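Local coordinates for cell division control protein 45 cdc45 putative (Entamoeba histolytica, PDB 6CC2) that probably takes part in the initiation and elongation of DNA replication, as Cdc45 of other eukaryotes does within the replicative CMG helicase, at residues V208-Q211 with Y212-K216; Y268-L271 with F272-E276; N404-L407 with V408-I412; C420-E423 with A424-Y427; L454-A457 with S458-Y462. One frame throughout, in Å; residues are numbered along the deposited sequence. Where two conformers were deposited one is given.

Interaction 1: V208-Q211 with Y212-K216; sequences VCDQ and YISLK
Ser214 folds its hydroxymethyl group back over the carbonyl of Asp210, one turn earlier in helix 199-213. With chi1 at -64° the hydroxyl lies beside its own backbone N, and from there Ser214 OG donates to Asp210 O at 2.9 Å. The hydroxyl comes from above the carbonyl plane, 36° out of it, while Ser214 N donates to the same oxygen from the opposite face, at 2.8 Å. One carbonyl oxygen thus accepts two hydrogen bonds from a single residue. Asp210 OD1 lies 3.3 Å from Ser214 OG, a contact only, since the hydroxyl hydrogen goes to Asp210 O.

The helix stops here in a Schellman motif. Leu215 is the first residue to leave helical geometry, with a positive phi of 71°, and two bonds run back into the last turn: Lys216 N reaches Gln211 O at 3.0 Å, and Leu215 N reaches Tyr212 O at 3.1 Å. Before them the ordinary helical bond from Ile213 N to Cys209 O is almost straight, and the CG1 branch of Ile213 rests against that same carbonyl oxygen.

Beyond its backbone the lysine runs out fully extended, and a water joins it to the acid: the water donates to Asp210 OD2 at 2.7 Å and accepts from Lys216 NZ at 3.1 Å. Asp210 OD2 also accepts from the backbone N of Asp34, at the start of helix 33-48. Asp210 OD2 and Lys216 NZ stand 5.2 Å apart and make no direct salt bridge; the water bridges them, and together with the Asp34 bond this would tend to keep the carboxylate ionised.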
# COMPACT_ATOMS: atom_id res chain seq x y z
N VAL A 208 -1.31 -1.25 -9.80
CA VAL A 208 -1.94 0.05 -9.87
C VAL A 208 -3.15 0.12 -8.94
O VAL A 208 -3.44 1.17 -8.39
CB VAL A 208 -2.31 0.42 -11.31
CG1 VAL A 208 -3.45 -0.41 -11.84
CG2 VAL A 208 -2.67 1.92 -11.38
N CYS A 209 -3.86 -1.00 -8.73
CA CYS A 209 -4.88 -1.03 -7.70
C CYS A 209 -4.27 -0.73 -6.33
O CYS A 209 -4.88 -0.01 -5.52
CB CYS A 209 -5.57 -2.39 -7.67
SG CYS A 209 -6.67 -2.67 -9.06
N ASP A 210 -3.09 -1.28 -6.04
CA ASP A 210 -2.39 -0.97 -4.78
C ASP A 210 -2.15 0.53 -4.65
O ASP A 210 -2.38 1.13 -3.59
CB ASP A 210 -1.08 -1.74 -4.70
CG ASP A 210 -0.27 -1.39 -3.46
OD1 ASP A 210 -0.84 -1.45 -2.34
OD2 ASP A 210 0.95 -1.07 -3.59
N GLN A 211 -1.66 1.17 -5.72
CA GLN A 211 -1.46 2.62 -5.66
C GLN A 211 -2.76 3.35 -5.32
O GLN A 211 -2.75 4.31 -4.53
CB GLN A 211 -0.95 3.15 -7.00
CG GLN A 211 0.50 2.85 -7.29
CD GLN A 211 0.93 3.61 -8.53
OE1 GLN A 211 0.31 3.48 -9.59
NE2 GLN A 211 1.96 4.44 -8.39
N TYR A 212 -3.87 2.95 -5.91
CA TYR A 212 -5.13 3.66 -5.67
C TYR A 212 -5.63 3.40 -4.25
O TYR A 212 -6.02 4.33 -3.53
CB TYR A 212 -6.18 3.26 -6.72
CG TYR A 212 -7.50 3.95 -6.58
CD1 TYR A 212 -7.66 5.31 -6.89
CD2 TYR A 212 -8.62 3.26 -6.11
CE1 TYR A 212 -8.87 5.95 -6.75
CE2 TYR A 212 -9.85 3.89 -5.98
CZ TYR A 212 -9.97 5.23 -6.30
OH TYR A 212 -11.19 5.86 -6.15
N ILE A 213 -5.64 2.12 -3.82
CA ILE A 213 -6.00 1.80 -2.44
C ILE A 213 -5.16 2.59 -1.45
O ILE A 213 -5.65 3.04 -0.41
CB ILE A 213 -5.84 0.28 -2.20
CG1 ILE A 213 -6.91 -0.48 -2.96
CG2 ILE A 213 -5.90 -0.04 -0.72
CD1 ILE A 213 -6.64 -2.01 -3.07
N SER A 214 -3.85 2.71 -1.74
CA SER A 214 -2.91 3.33 -0.82
C SER A 214 -2.94 4.85 -0.85
O SER A 214 -2.15 5.49 -0.15
CB SER A 214 -1.49 2.84 -1.14
OG SER A 214 -1.38 1.45 -0.91
N LEU A 215 -3.82 5.45 -1.66
CA LEU A 215 -4.01 6.89 -1.74
C LEU A 215 -2.84 7.62 -2.41
O LEU A 215 -2.63 8.82 -2.18
CB LEU A 215 -4.28 7.49 -0.35
CG LEU A 215 -5.34 6.74 0.44
CD1 LEU A 215 -5.58 7.43 1.78
CD2 LEU A 215 -6.63 6.63 -0.32
N LYS A 216 -2.16 6.94 -3.33
CA LYS A 216 -1.03 7.52 -4.05
C LYS A 216 -1.41 8.07 -5.42
O LYS A 216 -0.69 8.94 -5.95
CB LYS A 216 0.06 6.46 -4.21
CG LYS A 216 0.68 6.05 -2.89
CD LYS A 216 1.63 4.89 -3.02
CE LYS A 216 2.23 4.55 -1.64
NZ LYS A 216 3.03 3.31 -1.68
O HOH W 1 1.70 1.47 -3.78

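Interaction 2: Y268-L271 with F272-E276; sequences YDSL and FHTRE
His273 turns its ring back along helix 267-273 to the carbonyl of Asp269, and the hydrogen bonds of this turn centre on that oxygen. His273 ND1 donates to Asp269 O at 2.7 Å, with the oxygen only 6° out of the imidazole plane, and His273 N donates to the same atom at 3.1 Å with a more bent N-H angle of 137°. Gripped by ring and backbone of one residue, the acceptor fixes the rotation of the imidazole and shows that ND1 carries a proton. A second side-chain-to-carbonyl bond follows: Thr274 OG1 donates to Ser270 O at 2.7 Å, from above the carbonyl plane. The remaining backbone bonds weaken toward the end of the turn: His273 N to Ser270 O is weak, at 3.3 Å, and so is Thr274 N to Leu271 O, at 3.4 Å.

These bonds mark a helix-to-helix junction. Thr274 holds the N-cap position of helix 275-281, but its hydroxyl donates to the preceding turn and accepts from the backbone N of Met260, and makes no capping bond to the helix that follows.

Side-chain packing completes the turn. The Asp269 and His273 side chains run alongside each other with their planes 63° apart, and Asp269 OD1 comes to 3.5 Å from His273 CE1. Phe272 CD2 sits over one face of the imidazole, toward its rim. Phe272 CB rests 3.5 Å from Tyr268 O; chi1 then carries the ring away from that turn, to meet Trp284 edge-to-face.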
# COMPACT_ATOMS: atom_id res chain seq x y z
N TYR A 268 -23.50 -5.66 4.17
CA TYR A 268 -23.56 -4.88 5.39
C TYR A 268 -22.17 -4.46 5.85
O TYR A 268 -21.92 -3.28 6.10
CB TYR A 268 -24.26 -5.71 6.46
CG TYR A 268 -24.58 -4.99 7.75
CD1 TYR A 268 -25.78 -4.31 7.90
CD2 TYR A 268 -23.70 -5.03 8.80
CE1 TYR A 268 -26.09 -3.66 9.08
CE2 TYR A 268 -24.00 -4.37 10.00
CZ TYR A 268 -25.19 -3.69 10.13
OH TYR A 268 -25.49 -3.05 11.30
N ASP A 269 -21.26 -5.42 5.97
CA ASP A 269 -19.95 -5.12 6.52
C ASP A 269 -19.00 -4.52 5.50
O ASP A 269 -18.17 -3.69 5.85
CB ASP A 269 -19.37 -6.38 7.12
CG ASP A 269 -19.82 -6.57 8.57
OD1 ASP A 269 -19.91 -5.55 9.29
OD2 ASP A 269 -20.09 -7.71 8.97
N SER A 270 -19.13 -4.89 4.22
CA SER A 270 -18.28 -4.25 3.21
C SER A 270 -18.58 -2.76 3.15
O SER A 270 -17.67 -1.93 3.13
CB SER A 270 -18.49 -4.92 1.86
OG SER A 270 -17.71 -4.28 0.86
N LEU A 271 -19.85 -2.41 3.12
CA LEU A 271 -20.22 -0.99 3.06
C LEU A 271 -19.74 -0.24 4.29
O LEU A 271 -19.20 0.86 4.18
CB LEU A 271 -21.73 -0.85 2.90
CG LEU A 271 -22.29 0.56 2.82
CD1 LEU A 271 -21.67 1.35 1.70
CD2 LEU A 271 -23.81 0.50 2.66
N PHE A 272 -19.92 -0.83 5.47
CA PHE A 272 -19.56 -0.13 6.71
C PHE A 272 -18.05 0.08 6.82
O PHE A 272 -17.62 1.04 7.47
CB PHE A 272 -20.07 -0.92 7.91
CG PHE A 272 -20.04 -0.14 9.21
CD1 PHE A 272 -21.04 0.75 9.53
CD2 PHE A 272 -18.99 -0.30 10.09
CE1 PHE A 272 -21.01 1.46 10.70
CE2 PHE A 272 -18.95 0.41 11.29
CZ PHE A 272 -19.96 1.29 11.58
N HIS A 273 -17.24 -0.76 6.21
CA HIS A 273 -15.79 -0.69 6.34
C HIS A 273 -15.08 -0.07 5.15
O HIS A 273 -13.84 -0.02 5.13
CB HIS A 273 -15.24 -2.09 6.62
CG HIS A 273 -15.66 -2.62 7.95
ND1 HIS A 273 -16.88 -3.24 8.15
CD2 HIS A 273 -15.05 -2.59 9.17
CE1 HIS A 273 -16.99 -3.58 9.43
NE2 HIS A 273 -15.91 -3.19 10.06
N THR A 274 -15.81 0.40 4.15
CA THR A 274 -15.21 1.12 3.02
C THR A 274 -15.06 2.59 3.46
O THR A 274 -16.04 3.32 3.61
CB THR A 274 -16.07 0.99 1.77
OG1 THR A 274 -16.17 -0.42 1.43
CG2 THR A 274 -15.44 1.74 0.61
N ARG A 275 -13.81 3.00 3.69
CA ARG A 275 -13.55 4.17 4.50
C ARG A 275 -14.09 5.45 3.89
O ARG A 275 -14.65 6.28 4.61
CB ARG A 275 -12.04 4.29 4.76
CG ARG A 275 -11.53 3.08 5.49
CD ARG A 275 -10.05 3.13 5.79
NE ARG A 275 -9.62 1.84 6.32
CZ ARG A 275 -8.36 1.53 6.63
NH1 ARG A 275 -7.39 2.43 6.48
NH2 ARG A 275 -8.08 0.31 7.09
N GLU A 276 -13.88 5.66 2.60
CA GLU A 276 -14.32 6.92 2.01
C GLU A 276 -15.83 7.00 1.98
O GLU A 276 -16.41 8.07 2.20
CB GLU A 276 -13.77 7.08 0.58
CG GLU A 276 -14.29 8.34 -0.12
CD GLU A 276 -13.65 8.59 -1.48
OE1 GLU A 276 -12.43 8.36 -1.62
OE2 GLU A 276 -14.37 9.02 -2.40

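Interaction 3: N404-L407 with V408-I412; sequences NKNL and VETGI
Thr410 hooks its hydroxyl onto the carbonyl of Asn406, one turn back in the long helix 393-417, the local side-chain-to-backbone bond that helical threonines and serines often make. Two donors satisfy Asn406 O. Thr410 N reaches it at 3.1 Å with a nearly straight N-H angle of 170°, and Thr410 OG1 reaches it at 3.0 Å from the opposite face of the carbonyl plane. A chi1 of -57° sets the hydroxyl beside the threonine's own backbone N, on the side from which Asn406 O can be reached. The side-chain amide of Asn406 was deposited in two conformers, so its approach to Thr410 OG1 remains doubtful.

The neighbouring carbonyls each take one i+4 amide. Asn404 O accepts from Val408 N at 2.9 Å, Lys405 O from Glu409 N at 3.2 Å, and Leu407 O from Gly411 N at 2.7 Å. The buried amide of Asn404 finds its partners outside the turn: ND2 donates to Cys400 O, a turn earlier, and OD1 accepts from Arg275. Phe441 of helix 435-441 covers Asn406, Leu407 and Thr410, whereas Phe272 and His273 of helix 267-273 pack on Val408.

Val408 also presses against a carbonyl that its own amide uses, with CG2 lying 3.3 Å from Asn404 O.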
# COMPACT_ATOMS: atom_id res chain seq x y z
N ASN A 404 -9.75 -5.07 9.48
CA ASN A 404 -10.59 -3.90 9.31
C ASN A 404 -11.75 -3.89 10.32
O ASN A 404 -12.12 -2.82 10.81
CB ASN A 404 -11.09 -3.82 7.87
CG ASN A 404 -10.07 -3.15 6.96
OD1 ASN A 404 -9.98 -1.92 6.91
ND2 ASN A 404 -9.27 -3.94 6.28
N LYS A 405 -12.31 -5.05 10.67
CA LYS A 405 -13.35 -5.06 11.69
C LYS A 405 -12.81 -4.58 13.03
O LYS A 405 -13.47 -3.83 13.75
CB LYS A 405 -13.95 -6.46 11.81
CG LYS A 405 -14.83 -6.81 10.60
CD LYS A 405 -15.22 -8.28 10.56
CE LYS A 405 -16.28 -8.60 11.57
NZ LYS A 405 -16.81 -9.98 11.34
N ASN A 406 -11.60 -5.02 13.39
CA ASN A 406 -11.00 -4.61 14.65
C ASN A 406 -10.63 -3.13 14.64
O ASN A 406 -10.88 -2.41 15.63
CB ASN A 406 -9.76 -5.47 14.93
CG ASN A 406 -9.14 -5.17 16.26
OD1 ASN A 406 -9.82 -4.76 17.20
ND2 ASN A 406 -7.83 -5.37 16.36
N LEU A 407 -10.03 -2.66 13.55
CA LEU A 407 -9.55 -1.28 13.49
C LEU A 407 -10.71 -0.29 13.47
O LEU A 407 -10.69 0.72 14.20
CB LEU A 407 -8.67 -1.09 12.27
CG LEU A 407 -7.35 -1.83 12.32
CD1 LEU A 407 -6.69 -1.83 10.95
CD2 LEU A 407 -6.44 -1.19 13.38
N VAL A 408 -11.74 -0.55 12.65
CA VAL A 408 -12.88 0.37 12.57
C VAL A 408 -13.59 0.45 13.91
O VAL A 408 -13.91 1.54 14.41
CB VAL A 408 -13.83 -0.06 11.43
CG1 VAL A 408 -15.18 0.68 11.56
CG2 VAL A 408 -13.21 0.21 10.10
N GLU A 409 -13.83 -0.71 14.53
CA GLU A 409 -14.50 -0.71 15.83
C GLU A 409 -13.73 0.11 16.86
O GLU A 409 -14.30 0.98 17.53
CB GLU A 409 -14.68 -2.15 16.32
CG GLU A 409 -15.32 -2.26 17.71
CD GLU A 409 -15.49 -3.70 18.16
OE1 GLU A 409 -16.61 -4.23 18.05
OE2 GLU A 409 -14.48 -4.29 18.62
N THR A 410 -12.43 -0.17 17.02
CA THR A 410 -11.64 0.59 17.97
C THR A 410 -11.55 2.06 17.55
O THR A 410 -11.67 2.97 18.39
CB THR A 410 -10.23 -0.01 18.06
OG1 THR A 410 -10.31 -1.39 18.42
CG2 THR A 410 -9.37 0.73 19.09
N GLY A 411 -11.34 2.30 16.26
CA GLY A 411 -11.07 3.65 15.80
C GLY A 411 -12.25 4.57 16.00
O GLY A 411 -12.08 5.73 16.40
N ILE A 412 -13.45 4.07 15.73
CA ILE A 412 -14.66 4.84 15.96
C ILE A 412 -14.73 5.28 17.42
O ILE A 412 -15.03 6.44 17.72
CB ILE A 412 -15.91 4.03 15.57
CG1 ILE A 412 -15.98 3.86 14.06
CG2 ILE A 412 -17.17 4.70 16.11
CD1 ILE A 412 -17.08 2.91 13.60

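Interaction 4: C420-E423 with A424-Y427; sequences CFNE and ANKY
The backbone reverses between strands 419-423 and 427-432 in a tight beta hairpin, with Glu423 and Tyr427 as an antiparallel hydrogen-bonded pair and a classic beta bulge where Lys426 and Tyr427 both face Glu423. Glu423 N donates to Tyr427 O at 2.9 Å, and Lys426 N returns to Glu423 O at 2.9 Å; Ala424 and Asn425 turn the chain with positive phi angles.

Across the turn Asn422 holds Asn425 twice. Asn422 OD1 accepts from Asn425 N at 2.9 Å, while Asn422 ND2 donates to Asn425 OD1 at 2.9 Å from above that carbonyl's plane. The two amide planes stand 74° apart, so this is no flat amide pair. Each group of the Asn422 amide thus has its own partner, one backbone and one side chain.

On the face carrying Glu423 and Tyr427, the tyrosine ring also meets Phe540 and helix 529-537 through Leu536 and His537. Its chi1 of 55° places CG between the backbone N and the carbonyl carbon, which turns one face of the ring to the CB of Glu423. There Glu423 CB makes a CH-pi contact over the ring, 3.9 Å from the Tyr427 centroid and nearest CZ and CE2.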
# COMPACT_ATOMS: atom_id res chain seq x y z
N CYS A 420 -7.80 13.05 21.47
CA CYS A 420 -7.20 13.32 20.17
C CYS A 420 -7.28 14.81 19.86
O CYS A 420 -8.35 15.43 19.98
CB CYS A 420 -7.91 12.52 19.07
SG CYS A 420 -6.99 12.42 17.52
N PHE A 421 -6.14 15.39 19.49
CA PHE A 421 -6.06 16.82 19.22
C PHE A 421 -5.27 17.09 17.94
O PHE A 421 -4.43 16.29 17.52
CB PHE A 421 -5.39 17.58 20.36
CG PHE A 421 -6.05 17.37 21.69
CD1 PHE A 421 -7.12 18.16 22.08
CD2 PHE A 421 -5.58 16.39 22.56
CE1 PHE A 421 -7.72 17.97 23.31
CE2 PHE A 421 -6.19 16.20 23.80
CZ PHE A 421 -7.26 16.99 24.17
N ASN A 422 -5.54 18.25 17.33
CA ASN A 422 -4.75 18.75 16.19
C ASN A 422 -3.79 19.81 16.73
O ASN A 422 -4.20 20.86 17.23
CB ASN A 422 -5.67 19.31 15.10
CG ASN A 422 -4.93 20.02 13.98
OD1 ASN A 422 -3.74 20.32 14.09
ND2 ASN A 422 -5.65 20.31 12.91
N GLU A 423 -2.50 19.50 16.69
CA GLU A 423 -1.49 20.38 17.25
C GLU A 423 -0.92 21.21 16.12
O GLU A 423 -0.13 20.72 15.31
CB GLU A 423 -0.42 19.58 17.98
CG GLU A 423 -0.96 18.85 19.20
CD GLU A 423 -1.56 19.80 20.25
OE1 GLU A 423 -1.05 20.92 20.40
OE2 GLU A 423 -2.55 19.42 20.89
N ALA A 424 -1.37 22.46 16.03
CA ALA A 424 -0.78 23.48 15.16
C ALA A 424 -0.82 23.10 13.69
O ALA A 424 -0.01 23.61 12.89
CB ALA A 424 0.65 23.79 15.59
N ASN A 425 -1.75 22.25 13.30
CA ASN A 425 -1.82 21.75 11.92
C ASN A 425 -0.50 21.15 11.47
O ASN A 425 -0.13 21.21 10.30
CB ASN A 425 -2.27 22.85 10.96
CG ASN A 425 -3.71 23.20 11.15
OD1 ASN A 425 -4.56 22.32 11.17
ND2 ASN A 425 -3.98 24.47 11.31
N LYS A 426 0.22 20.56 12.40
CA LYS A 426 1.44 19.82 12.11
C LYS A 426 1.24 18.32 12.24
O LYS A 426 1.83 17.54 11.48
CB LYS A 426 2.56 20.26 13.05
CG LYS A 426 2.87 21.75 13.03
CD LYS A 426 3.93 22.08 12.01
CE LYS A 426 4.32 23.55 12.07
NZ LYS A 426 5.50 23.84 11.21
N TYR A 427 0.42 17.90 13.20
CA TYR A 427 0.15 16.50 13.43
C TYR A 427 -1.08 16.42 14.31
O TYR A 427 -1.42 17.37 15.02
CB TYR A 427 1.32 15.77 14.11
CG TYR A 427 1.78 16.42 15.39
CD1 TYR A 427 2.73 17.43 15.39
CD2 TYR A 427 1.26 16.02 16.62
CE1 TYR A 427 3.14 18.04 16.55
CE2 TYR A 427 1.65 16.64 17.79
CZ TYR A 427 2.59 17.66 17.75
OH TYR A 427 3.02 18.27 18.91

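Interaction 5: L454-A457 with S458-Y462; sequences LAEA and SSRRY
Glu456 OE2 is gripped by two nitrogens of Arg460, one turn on in helix 444-462. Arg460 NE reaches Glu456 OE2 at 2.8 Å along the anti lone pair of that oxygen, and Arg460 NH2 reaches it at 3.0 Å, on the anti side but 34° out of the carboxylate plane. Both bonds lie close to the guanidinium plane, so the arginine presents its NE edge to a single oxygen in an i to i+4 salt bridge. The two side chains run side by side and are extended; their planes differ by 46° and both nitrogens use OE2, so this is not the coplanar two-oxygen pairing.

Two serines bend their hydroxyls back to carbonyls of the preceding turn. Ser458 OG donates to Leu454 O at 2.7 Å, opposite in face to the bond from Ser458 N; its chi1 of 63° holds the hydroxyl between the backbone N and the carbonyl carbon. Ser459 OG donates to Ala455 O at 2.7 Å, close to the carbonyl axis, and Ser459 N adds a 3.2 Å bond to the same oxygen. Both buried hydroxyls are therefore satisfied within the helix, beside strand 468-474, whose Phe468 packs on Ala455 and Ser458.

Glu456 OE1 has a second cationic partner, Arg275 of helix 275-281. With an arginine on each of its oxygens, the carboxylate would probably stay ionised, and it links helix 444-462 to helix 275-281 by charge.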
# COMPACT_ATOMS: atom_id res chain seq x y z
N LEU A 454 -6.31 5.61 12.04
CA LEU A 454 -6.76 6.87 12.61
C LEU A 454 -6.28 8.05 11.79
O LEU A 454 -7.01 9.05 11.67
CB LEU A 454 -6.29 6.99 14.06
CG LEU A 454 -6.96 6.06 15.04
CD1 LEU A 454 -6.21 6.08 16.39
CD2 LEU A 454 -8.42 6.44 15.29
N ALA A 455 -5.09 7.96 11.20
CA ALA A 455 -4.61 9.05 10.36
C ALA A 455 -5.59 9.32 9.24
O ALA A 455 -5.94 10.47 8.95
CB ALA A 455 -3.23 8.70 9.80
N GLU A 456 -6.06 8.25 8.58
CA GLU A 456 -7.04 8.40 7.51
C GLU A 456 -8.42 8.78 8.03
O GLU A 456 -9.04 9.68 7.48
CB GLU A 456 -7.13 7.10 6.70
CG GLU A 456 -8.21 7.15 5.66
CD GLU A 456 -8.18 5.98 4.68
OE1 GLU A 456 -7.33 5.04 4.88
OE2 GLU A 456 -8.99 5.99 3.73
N ALA A 457 -8.92 8.09 9.05
CA ALA A 457 -10.28 8.35 9.52
C ALA A 457 -10.44 9.77 10.02
O ALA A 457 -11.46 10.42 9.72
CB ALA A 457 -10.64 7.37 10.64
N SER A 458 -9.49 10.27 10.80
CA SER A 458 -9.59 11.65 11.29
C SER A 458 -9.45 12.64 10.15
O SER A 458 -10.17 13.64 10.09
CB SER A 458 -8.53 11.91 12.37
OG SER A 458 -7.20 11.78 11.86
N SER A 459 -8.54 12.37 9.19
CA SER A 459 -8.39 13.29 8.06
C SER A 459 -9.64 13.38 7.23
O SER A 459 -10.02 14.47 6.77
CB SER A 459 -7.22 12.84 7.18
OG SER A 459 -5.99 12.96 7.86
N ARG A 460 -10.31 12.24 7.00
CA ARG A 460 -11.58 12.29 6.27
C ARG A 460 -12.67 12.99 7.07
O ARG A 460 -13.49 13.73 6.51
CB ARG A 460 -12.00 10.87 5.89
CG ARG A 460 -11.05 10.20 4.92
CD ARG A 460 -11.63 8.87 4.36
NE ARG A 460 -10.71 8.22 3.42
CZ ARG A 460 -10.63 8.48 2.14
NH1 ARG A 460 -11.46 9.35 1.57
NH2 ARG A 460 -9.73 7.82 1.41
N ARG A 461 -12.71 12.77 8.38
CA ARG A 461 -13.77 13.36 9.20
C ARG A 461 -13.69 14.88 9.19
O ARG A 461 -14.71 15.57 9.13
CB ARG A 461 -13.68 12.82 10.62
CG ARG A 461 -14.56 13.57 11.61
CD ARG A 461 -14.76 12.74 12.86
NE ARG A 461 -15.59 11.58 12.57
CZ ARG A 461 -16.06 10.75 13.49
NH1 ARG A 461 -15.80 10.97 14.77
NH2 ARG A 461 -16.80 9.72 13.13
N TYR A 462 -12.47 15.42 9.22
CA TYR A 462 -12.27 16.86 9.30
C TYR A 462 -11.81 17.49 8.00
O TYR A 462 -11.62 18.72 7.95
CB TYR A 462 -11.31 17.18 10.44
CG TYR A 462 -11.86 16.68 11.76
CD1 TYR A 462 -13.03 17.24 12.30
CD2 TYR A 462 -11.25 15.66 12.45
CE1 TYR A 462 -13.56 16.76 13.48
CE2 TYR A 462 -11.77 15.19 13.64
CZ TYR A 462 -12.92 15.75 14.15
OH TYR A 462 -13.45 15.29 15.34

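All five contacts are local and follow one another along the chain, so none nests or crosses: interaction 1 ends helix 199-213, interaction 2 joins helices 267-273 and 275-281, interaction 3 is a turn within helix 393-417, interaction 4 closes the hairpin between strands 419-423 and 427-432, and interaction 5 lies near the end of helix 444-462. In space, interactions 2, 3 and 5 meet. Arg275 of interaction 2 reaches both interaction 3 and interaction 5, tying helix 275-281 to helices 393-417 and 444-462, while Gly411 packs on Leu454. Leu215 of interaction 1 touches Arg460. Interaction 4 touches none, its nearest atoms about 5 Å from interaction 5.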